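Hypothetical protein PAE2307 (Pyrobaculum aerophilum, PDB 1WVQ) is probably an adenosine-specific kinase and carries a stably phosphorylated histidine. Local coordinates at residues Thr19-Ile23 with Trp95-Leu100. Numbering follows the deposited sequence.
Sequences TNVII and WPINVL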
# COMPACT_ATOMS: atom_id res chain seq x y z
N THR A 19 -4.64 25.19 11.22
CA THR A 19 -5.33 24.21 10.40
C THR A 19 -4.56 23.91 9.13
O THR A 19 -3.67 24.66 8.73
CB THR A 19 -6.75 24.68 9.97
OG1 THR A 19 -6.64 25.70 8.97
CG2 THR A 19 -7.51 25.22 11.16
N ASN A 20 -4.91 22.79 8.52
CA ASN A 20 -4.34 22.38 7.25
C ASN A 20 -5.53 21.98 6.41
O ASN A 20 -6.55 21.54 6.94
CB ASN A 20 -3.41 21.17 7.40
CG ASN A 20 -2.01 21.56 7.82
OD1 ASN A 20 -1.73 21.75 9.00
ND2 ASN A 20 -1.12 21.67 6.84
N VAL A 21 -5.41 22.14 5.10
CA VAL A 21 -6.49 21.76 4.20
C VAL A 21 -5.96 20.71 3.24
O VAL A 21 -4.79 20.73 2.85
CB VAL A 21 -7.02 22.99 3.41
CG1 VAL A 21 -5.99 23.47 2.39
CG2 VAL A 21 -8.34 22.64 2.73
N ILE A 22 -6.83 19.76 2.89
CA ILE A 22 -6.51 18.70 1.95
C ILE A 22 -7.67 18.73 0.96
O ILE A 22 -8.83 18.64 1.36
CB ILE A 22 -6.44 17.31 2.64
CG1 ILE A 22 -5.30 17.29 3.66
CG2 ILE A 22 -6.20 16.22 1.60
CD1 ILE A 22 -5.30 16.06 4.57
N ILE A 23 -7.35 18.91 -0.31
CA ILE A 23 -8.36 18.97 -1.36
C ILE A 23 -8.05 17.89 -2.38
O ILE A 23 -6.90 17.70 -2.78
CB ILE A 23 -8.35 20.35 -2.07
CG1 ILE A 23 -8.48 21.46 -1.02
CG2 ILE A 23 -9.50 20.43 -3.08
CD1 ILE A 23 -8.33 22.85 -1.60
N TRP A 95 -1.52 16.65 11.54
CA TRP A 95 -0.90 17.19 10.34
C TRP A 95 -1.24 16.28 9.17
O TRP A 95 -1.55 15.11 9.36
CB TRP A 95 0.62 17.25 10.50
CG TRP A 95 1.11 18.33 11.40
CD1 TRP A 95 1.14 19.67 11.13
CD2 TRP A 95 1.64 18.17 12.72
NE1 TRP A 95 1.66 20.36 12.20
CE2 TRP A 95 1.98 19.46 13.19
CE3 TRP A 95 1.86 17.07 13.55
CZ2 TRP A 95 2.53 19.68 14.46
CZ3 TRP A 95 2.41 17.28 14.82
CH2 TRP A 95 2.74 18.58 15.26
N PRO A 96 -1.19 16.81 7.94
CA PRO A 96 -1.51 15.96 6.79
C PRO A 96 -0.69 14.67 6.73
O PRO A 96 -1.23 13.62 6.38
CB PRO A 96 -1.23 16.89 5.60
CG PRO A 96 -1.67 18.22 6.14
CD PRO A 96 -1.07 18.22 7.54
N ILE A 97 0.59 14.71 7.09
CA ILE A 97 1.38 13.48 7.04
C ILE A 97 0.84 12.40 7.97
O ILE A 97 1.14 11.22 7.78
CB ILE A 97 2.90 13.71 7.35
CG1 ILE A 97 3.09 14.36 8.72
CG2 ILE A 97 3.53 14.52 6.23
CD1 ILE A 97 4.56 14.41 9.17
N ASN A 98 0.04 12.79 8.96
CA ASN A 98 -0.52 11.80 9.88
C ASN A 98 -1.70 11.05 9.27
O ASN A 98 -2.06 9.98 9.75
CB ASN A 98 -1.04 12.46 11.17
CG ASN A 98 0.03 13.21 11.95
OD1 ASN A 98 -0.22 14.28 12.51
ND2 ASN A 98 1.23 12.66 11.95
N VAL A 99 -2.30 11.60 8.22
CA VAL A 99 -3.48 10.98 7.61
C VAL A 99 -3.47 10.77 6.10
O VAL A 99 -4.33 10.07 5.57
CB VAL A 99 -4.75 11.81 7.93
CG1 VAL A 99 -4.93 11.97 9.44
CG2 VAL A 99 -4.65 13.20 7.28
N LEU A 100 -2.50 11.34 5.40
CA LEU A 100 -2.49 11.23 3.95
C LEU A 100 -2.43 9.84 3.32
O LEU A 100 -3.14 9.58 2.35
CB LEU A 100 -1.38 12.11 3.35
CG LEU A 100 -1.74 13.60 3.24
CD1 LEU A 100 -0.50 14.42 2.93
CD2 LEU A 100 -2.80 13.79 2.17
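Apolar packing holds the start of helix 96-104 against strand 20-25. Ile22 points toward the helix, and its CD1 lies 4.0 Å from CG2 of Val99, 4.1 Å from CD2 of Leu100 and 4.3 Å from CB of Pro96. One methyl thus touches three side chains at the start of the helix. A second set of van der Waals contacts involves Asn20, two residues back on the same strand face. Asn20 CG sits 3.5 Å from Pro96 CD, and Asn20 OD1 lies 4.1 Å from Trp95 CD1, oblique to the ring. Val21, between them, points away.

Hydrogen bonds shape the helix start itself. Asn98 OD1 accepts from Trp95 N at 2.9 Å, and Asn98 N donates to Trp95 O at 2.8 Å. The Asn98 side chain and backbone thus both bond to the backbone of Trp95, just before the helix.

The axes of strand 20-23 and helix 96-100 come within 10.3 Å and their directions differ by 32°. Strand 20-25 lies between strands 87-92 and 111-116 in an antiparallel sheet, and helix 96-104 packs on one face of it, with Pro96 and Leu100 also touching Ala115. Val21 faces the other side, where it meets Leu120 of strand 120-128.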